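Local structure of Mypaa.01249.c (Mycobacterium paratuberculosis, 3RD5) at residues Ala9-Phe14 and Ala37-Thr42; Ala171-Thr176 and Ala192-Pro197; Asp246-Pro251 and Gln260-Ser265. The protein is of unknown specific function but is probably an oxidoreductase of the short-chain dehydrogenase/reductase family, built on a Rossmann fold. All blocks are in the same frame, centred on the assembly; numbering follows the deposited sequence.

Contact 1: residues Ala9-Phe14 and Ala37-Thr42; sequences ADLPSF and ARRGAT
Phe-14 and Arg-39 meet through their backbones: Phe-14 N donates to Arg-39 O at 2.8 Å. The carbonyl of Leu-11 accepts from the Arg-39 side chain. NE reaches Leu-11 O at 3.1 Å from above the carbonyl plane, and NH2 adds a weak bond to the same oxygen. Arginine suits this place because its N-H groups can donate to that carbonyl while its methylenes pack on the Leu-11 side chain, CG lying 3.9 Å from Leu-11 CB. Bends at chi2 (-58°) and chi3 (-73°) bring NE round to Leu-11 O. Further along, Ala-41 offers only a CB, which meets Phe-14 CB at 3.7 Å in a buried spot; the Phe-14 side chain also touches Leu-36 and Val-19. Ser-13 OG bonds Ala-15 N, and a water joins it to Arg-39 O, weakly on the arginine side. Helix 27-38 ends in a Schellman motif with Gly-40, of positive phi, as C-prime residue: Ala-41 N bonds Leu-36 O and Gly-40 N bonds Ala-37 O. This turns the chain so that Arg-39 O and Ala-41 lie beside the loop. The guanidinium charge may polarise the Leu-11 peptide, and Arg-39 ties loop to helix end through side chain and backbone together.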
# COMPACT_ATOMS: atom_id res chain seq x y z
N ALA A 9 -7.16 16.38 -11.34
CA ALA A 9 -7.74 16.89 -12.57
C ALA A 9 -6.93 16.48 -13.81
O ALA A 9 -7.45 16.45 -14.93
CB ALA A 9 -7.91 18.42 -12.50
N ASP A 10 -5.66 16.15 -13.58
CA ASP A 10 -4.73 15.82 -14.65
C ASP A 10 -4.66 14.31 -14.89
O ASP A 10 -3.88 13.85 -15.71
CB ASP A 10 -3.33 16.35 -14.30
CG ASP A 10 -3.31 17.86 -14.11
OD1 ASP A 10 -3.79 18.58 -15.04
OD2 ASP A 10 -2.83 18.34 -13.07
N LEU A 11 -5.48 13.53 -14.20
CA LEU A 11 -5.43 12.08 -14.42
C LEU A 11 -5.73 11.69 -15.85
O LEU A 11 -6.68 12.21 -16.44
CB LEU A 11 -6.43 11.34 -13.54
CG LEU A 11 -6.06 10.91 -12.18
CD1 LEU A 11 -7.32 10.43 -11.45
CD2 LEU A 11 -4.89 9.83 -12.15
N PRO A 12 -4.96 10.76 -16.42
CA PRO A 12 -5.29 10.22 -17.73
C PRO A 12 -6.47 9.23 -17.66
O PRO A 12 -6.91 8.84 -16.56
CB PRO A 12 -4.02 9.51 -18.16
CG PRO A 12 -3.48 9.00 -16.93
CD PRO A 12 -3.76 10.09 -15.87
N SER A 13 -6.95 8.82 -18.80
CA SER A 13 -8.01 7.82 -18.85
C SER A 13 -7.51 6.48 -18.28
O SER A 13 -6.38 6.06 -18.51
CB SER A 13 -8.47 7.61 -20.28
OG SER A 13 -9.49 6.61 -20.36
N PHE A 14 -8.41 5.82 -17.53
CA PHE A 14 -8.22 4.44 -17.08
C PHE A 14 -9.27 3.52 -17.72
O PHE A 14 -9.51 2.41 -17.19
CB PHE A 14 -8.26 4.34 -15.54
CG PHE A 14 -6.93 4.65 -14.88
CD1 PHE A 14 -6.45 5.97 -14.85
CD2 PHE A 14 -6.15 3.64 -14.29
CE1 PHE A 14 -5.21 6.23 -14.26
CE2 PHE A 14 -4.94 3.93 -13.71
CZ PHE A 14 -4.47 5.22 -13.73
N ALA A 37 -12.30 5.68 -10.79
CA ALA A 37 -13.55 5.29 -11.40
C ALA A 37 -14.10 6.40 -12.32
O ALA A 37 -14.69 6.11 -13.36
CB ALA A 37 -14.60 4.91 -10.31
N ARG A 38 -13.95 7.66 -11.92
CA ARG A 38 -14.40 8.80 -12.75
C ARG A 38 -13.67 8.82 -14.11
O ARG A 38 -14.21 9.35 -15.09
CB ARG A 38 -14.18 10.13 -11.99
CG ARG A 38 -14.49 11.42 -12.73
CD ARG A 38 -14.02 12.74 -12.02
NE ARG A 38 -12.57 12.78 -11.64
CZ ARG A 38 -11.58 13.21 -12.45
NH1 ARG A 38 -11.85 13.62 -13.69
NH2 ARG A 38 -10.31 13.18 -12.01
N ARG A 39 -12.46 8.26 -14.14
CA ARG A 39 -11.64 8.17 -15.36
C ARG A 39 -11.80 6.84 -16.09
O ARG A 39 -11.03 6.55 -17.01
CB ARG A 39 -10.19 8.49 -15.05
CG ARG A 39 -9.97 9.94 -14.51
CD ARG A 39 -10.44 10.99 -15.39
NE ARG A 39 -9.56 11.14 -16.54
CZ ARG A 39 -9.93 11.49 -17.76
NH1 ARG A 39 -11.21 11.73 -18.09
NH2 ARG A 39 -8.99 11.60 -18.69
N GLY A 40 -12.82 6.06 -15.73
CA GLY A 40 -13.18 4.86 -16.46
C GLY A 40 -12.62 3.56 -15.95
O GLY A 40 -12.85 2.51 -16.57
N ALA A 41 -11.93 3.58 -14.81
CA ALA A 41 -11.37 2.33 -14.27
C ALA A 41 -12.45 1.41 -13.73
O ALA A 41 -13.46 1.86 -13.17
CB ALA A 41 -10.40 2.59 -13.11
N THR A 42 -12.21 0.10 -13.83
CA THR A 42 -12.96 -0.89 -13.07
C THR A 42 -12.21 -1.04 -11.75
O THR A 42 -11.12 -1.60 -11.73
CB THR A 42 -13.05 -2.23 -13.81
OG1 THR A 42 -13.80 -2.04 -15.04
CG2 THR A 42 -13.75 -3.27 -12.95
O HOH W 1 -11.91 7.89 -19.95

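Contact 2: residues Ala171-Thr176 and Ala192-Pro197; sequences ANLLFT and ALAAHP
This is a buried helix-on-sheet packing contact close to the centre of the molecule, in which helix 161-185 lies against strand 191-195 with no direct hydrogen bond between the two segments. The axes of 171-176 and 192-195 approach to 8.3 Å and run nearly antiparallel, 156° apart. Thr-176 carries much of the contact. Its CG2, anti to the backbone N, touches the strand backbone, 3.6 Å from Ala-192 O and close to Leu-193 C, and it also nears the Ala-192 methyl. OG1 takes the other branch, beside the backbone N (chi1 -62°), and from there turns back to its own helix, donating to Asn-172 O at 2.9 Å. That carbonyl also accepts the helical N-H of Thr-176, and so is held by two donors. Threonine thus offers a methyl to the strand while its hydroxyl stays satisfied in a buried setting.

In the Rossmann fold, helices pack on both faces of a parallel sheet, and here helix 161-185 is the helical part of the beta-alpha-beta crossover between the neighbouring parallel strands 133-137 and 191-195. Small residues on the strand let the helix come close: the CB atoms of Ala-192 and Ala-194 point at it, whereas Leu-193 is directed to the other face. Leu-173 CD2 meets Ala-194 CB at 3.7 Å, one methyl against another. A water bridges the two segments, donating to Thr-176 OG1 and to Leu-193 O, each at 2.9 Å. One turn back, Asn-172 extends its amide to Asn-115 O through ND2 and receives Lys-169 NZ at OD1.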
# COMPACT_ATOMS: atom_id res chain seq x y z
N ALA A 171 8.87 -0.63 6.51
CA ALA A 171 8.70 -1.90 5.82
C ALA A 171 8.05 -1.74 4.44
O ALA A 171 8.48 -2.34 3.46
CB ALA A 171 7.92 -2.91 6.67
N ASN A 172 7.08 -0.82 4.33
CA ASN A 172 6.41 -0.57 3.05
C ASN A 172 7.41 -0.10 1.99
O ASN A 172 7.30 -0.46 0.81
CB ASN A 172 5.35 0.54 3.17
CG ASN A 172 4.10 0.18 3.97
OD1 ASN A 172 3.53 1.09 4.61
ND2 ASN A 172 3.61 -1.06 3.89
N LEU A 173 8.38 0.71 2.38
CA LEU A 173 9.41 1.20 1.46
C LEU A 173 10.45 0.13 1.10
O LEU A 173 10.84 -0.02 -0.06
CB LEU A 173 10.08 2.48 2.01
CG LEU A 173 9.16 3.68 1.97
CD1 LEU A 173 9.78 4.87 2.70
CD2 LEU A 173 8.92 4.15 0.51
N LEU A 174 10.93 -0.60 2.12
CA LEU A 174 11.87 -1.69 1.88
C LEU A 174 11.24 -2.77 1.01
O LEU A 174 11.92 -3.40 0.18
CB LEU A 174 12.33 -2.24 3.22
CG LEU A 174 13.21 -1.33 4.07
CD1 LEU A 174 13.35 -1.92 5.48
CD2 LEU A 174 14.60 -1.11 3.44
N PHE A 175 9.95 -3.00 1.21
CA PHE A 175 9.14 -3.91 0.36
C PHE A 175 9.20 -3.47 -1.09
O PHE A 175 9.45 -4.25 -2.02
CB PHE A 175 7.69 -3.93 0.86
CG PHE A 175 6.75 -4.63 -0.05
CD1 PHE A 175 6.76 -5.99 -0.21
CD2 PHE A 175 5.79 -3.89 -0.70
CE1 PHE A 175 5.84 -6.61 -1.05
CE2 PHE A 175 4.85 -4.50 -1.49
CZ PHE A 175 4.90 -5.87 -1.68
N THR A 176 8.92 -2.18 -1.31
CA THR A 176 8.92 -1.61 -2.65
C THR A 176 10.28 -1.74 -3.35
O THR A 176 10.35 -2.17 -4.51
CB THR A 176 8.50 -0.16 -2.59
OG1 THR A 176 7.16 -0.04 -2.06
CG2 THR A 176 8.55 0.55 -3.99
N ALA A 192 7.24 -1.51 -9.23
CA ALA A 192 6.83 -1.27 -7.84
C ALA A 192 7.16 0.15 -7.46
O ALA A 192 8.30 0.58 -7.57
CB ALA A 192 7.57 -2.28 -6.90
N LEU A 193 6.14 0.88 -7.00
CA LEU A 193 6.25 2.30 -6.66
C LEU A 193 5.66 2.52 -5.30
O LEU A 193 4.92 1.69 -4.77
CB LEU A 193 5.46 3.16 -7.69
CG LEU A 193 5.77 2.89 -9.16
CD1 LEU A 193 4.81 3.67 -10.10
CD2 LEU A 193 7.20 3.27 -9.47
N ALA A 194 5.97 3.65 -4.69
CA ALA A 194 5.39 4.02 -3.41
C ALA A 194 4.92 5.47 -3.44
O ALA A 194 5.35 6.26 -4.28
CB ALA A 194 6.41 3.79 -2.25
N ALA A 195 4.02 5.80 -2.52
CA ALA A 195 3.49 7.16 -2.34
C ALA A 195 3.23 7.37 -0.88
O ALA A 195 3.08 6.42 -0.11
CB ALA A 195 2.16 7.34 -3.15
N HIS A 196 3.14 8.63 -0.44
CA HIS A 196 2.66 8.92 0.89
C HIS A 196 1.82 10.19 0.89
O HIS A 196 2.06 11.08 0.06
CB HIS A 196 3.82 9.01 1.91
CG HIS A 196 4.59 10.28 1.88
ND1 HIS A 196 4.25 11.36 2.68
CD2 HIS A 196 5.64 10.67 1.12
CE1 HIS A 196 5.09 12.35 2.42
NE2 HIS A 196 5.94 11.97 1.47
N PRO A 197 0.88 10.31 1.85
CA PRO A 197 -0.16 11.34 1.73
C PRO A 197 0.20 12.65 2.37
O PRO A 197 -0.65 13.57 2.36
CB PRO A 197 -1.35 10.70 2.45
CG PRO A 197 -0.71 9.82 3.47
CD PRO A 197 0.44 9.20 2.73
O HOH W 2 5.21 -1.06 -3.90

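Contact 3: residues Asp246-Pro251 and Gln260-Ser265; sequences DSFVGP and QPVGRS
A beta hairpin at the edge of the sheet forms this contact: strand 248-251 pairs antiparallel with the outermost strand 259-261, and beyond it the Arg-264 side chain reaches across to Asp-246. Gly-250 and Gln-260 make the hydrogen-bonded pair, Gly-250 N to Gln-260 O at 3.0 Å and Gln-260 N to Gly-250 O at 3.1 Å. Val-249 and Pro-261 are the non-hydrogen-bonded pair, a position that tolerates proline because no N-H is needed there. Val-262 N then bonds Phe-248 O at 2.8 Å. Glycine fits at 250, where a CB would clash with Pro-251 CD.

Beyond the ladder, the Val-262 methyls fork. CG1 lies against the carbonyl oxygens of Gly-250 and Pro-251, while CG2 makes an off-centre CH-pi contact with the Phe-248 ring, 4.3 Å from its centroid. Gly-263 O comes to the edge of that ring, 3.4 Å from CD2. A water accepts from Phe-248 N and donates to Val-262 O.

Arg-264 closes the far end with two nitrogens. NH1 makes a salt bridge to Asp-246 OD1 at 2.9 Å. It comes from the syn side but tilted out of the carboxylate plane, which stands 86° from the guanidinium plane. NH2 donates to Asp-246 O at 2.8 Å, nearly in the guanidinium plane. The bend at chi3 (81°) carries NE round toward the aspartate, and NH2 passes by Phe-248 CB. The charge pair suits this partly exposed margin, and Asp-246 OD2 has a second partner in Ser-177 OG.

Strand 191-195 flanks strand 248-251 on its other edge. Helix 226-240 packs on Val-249 and Pro-251, while Phe-248 touches Leu-173 of helix 161-185 and its ring meets that of His-196.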
# COMPACT_ATOMS: atom_id res chain seq x y z
N ASP A 246 10.73 1.78 -8.34
CA ASP A 246 11.17 2.24 -7.01
C ASP A 246 11.16 3.74 -6.83
O ASP A 246 11.89 4.27 -5.98
CB ASP A 246 12.54 1.62 -6.60
CG ASP A 246 12.81 1.70 -5.09
OD1 ASP A 246 11.90 1.83 -4.32
OD2 ASP A 246 14.02 1.66 -4.75
N SER A 247 10.30 4.45 -7.54
CA SER A 247 10.05 5.85 -7.23
C SER A 247 9.14 5.95 -6.03
O SER A 247 8.26 5.10 -5.85
CB SER A 247 9.37 6.55 -8.39
OG SER A 247 10.17 6.64 -9.54
N PHE A 248 9.32 6.98 -5.22
CA PHE A 248 8.49 7.30 -4.07
C PHE A 248 7.94 8.73 -4.30
O PHE A 248 8.76 9.63 -4.53
CB PHE A 248 9.38 7.31 -2.82
CG PHE A 248 8.68 7.51 -1.50
CD1 PHE A 248 7.37 7.15 -1.27
CD2 PHE A 248 9.41 8.05 -0.43
CE1 PHE A 248 6.78 7.25 0.02
CE2 PHE A 248 8.83 8.15 0.83
CZ PHE A 248 7.53 7.76 1.06
N VAL A 249 6.61 8.88 -4.30
CA VAL A 249 5.92 10.12 -4.68
C VAL A 249 5.28 10.72 -3.43
O VAL A 249 4.66 10.02 -2.61
CB VAL A 249 4.76 9.79 -5.72
CG1 VAL A 249 3.83 11.01 -5.98
CG2 VAL A 249 5.46 9.28 -7.05
N GLY A 250 5.36 12.04 -3.29
CA GLY A 250 4.66 12.73 -2.22
C GLY A 250 4.82 14.23 -2.33
O GLY A 250 5.33 14.73 -3.32
N PRO A 251 4.39 14.95 -1.29
CA PRO A 251 4.48 16.42 -1.34
C PRO A 251 5.93 16.86 -1.19
O PRO A 251 6.73 16.28 -0.45
CB PRO A 251 3.65 16.84 -0.13
CG PRO A 251 2.78 15.67 0.20
CD PRO A 251 3.64 14.49 -0.11
N GLN A 260 5.54 15.23 -6.38
CA GLN A 260 6.76 14.93 -7.14
C GLN A 260 7.44 13.71 -6.54
O GLN A 260 7.13 13.28 -5.43
CB GLN A 260 7.72 16.14 -7.13
CG GLN A 260 8.10 16.57 -5.70
CD GLN A 260 9.21 17.56 -5.61
OE1 GLN A 260 9.04 18.64 -6.03
NE2 GLN A 260 10.33 17.17 -5.00
N PRO A 261 8.41 13.13 -7.24
CA PRO A 261 9.30 12.18 -6.59
C PRO A 261 10.03 12.83 -5.41
O PRO A 261 10.50 13.97 -5.52
CB PRO A 261 10.28 11.81 -7.72
CG PRO A 261 9.47 12.01 -8.97
CD PRO A 261 8.79 13.32 -8.66
N VAL A 262 10.12 12.09 -4.31
CA VAL A 262 10.70 12.59 -3.07
C VAL A 262 11.73 11.58 -2.53
O VAL A 262 11.84 10.47 -3.04
CB VAL A 262 9.63 12.87 -2.01
CG1 VAL A 262 8.73 14.03 -2.47
CG2 VAL A 262 8.82 11.62 -1.67
N GLY A 263 12.48 12.02 -1.54
CA GLY A 263 13.48 11.19 -0.88
C GLY A 263 12.91 10.35 0.24
O GLY A 263 11.71 10.34 0.53
N ARG A 264 13.80 9.56 0.82
CA ARG A 264 13.45 8.64 1.90
C ARG A 264 14.66 8.48 2.85
O ARG A 264 15.77 8.93 2.55
CB ARG A 264 13.00 7.28 1.36
CG ARG A 264 14.11 6.47 0.70
CD ARG A 264 13.54 5.28 -0.06
NE ARG A 264 13.07 5.74 -1.36
CZ ARG A 264 12.60 4.94 -2.33
NH1 ARG A 264 12.46 3.65 -2.13
NH2 ARG A 264 12.33 5.50 -3.50
N SER A 265 14.44 7.83 3.99
CA SER A 265 15.46 7.72 5.01
C SER A 265 16.63 6.83 4.59
O SER A 265 16.53 6.00 3.67
CB SER A 265 14.86 7.16 6.30
OG SER A 265 14.60 5.76 6.16
O HOH W 3 11.65 8.79 -5.51

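The three contacts follow one another along the chain, each closing before the next opens. Contact 1 stands apart at the start of the Rossmann fold, where helix 27-38 gives way to strand 42-47; its centre is about 22 Å from that of contact 2 and 23 Å from that of contact 3, with no touch. Contacts 2 and 3 are neighbours, centres about 9 Å apart, because strands 191-195 and 248-251 are adjacent in the one sheet. Probable hydrogen bonds join them, Ala-192 O to Asp-246 N (2.8 Å) and Ala-194 O to Val-249 N (2.9 Å). Strand 248-251 thus continues the parallel sheet of the family fold, and 259-261 adds one antiparallel strand at its edge.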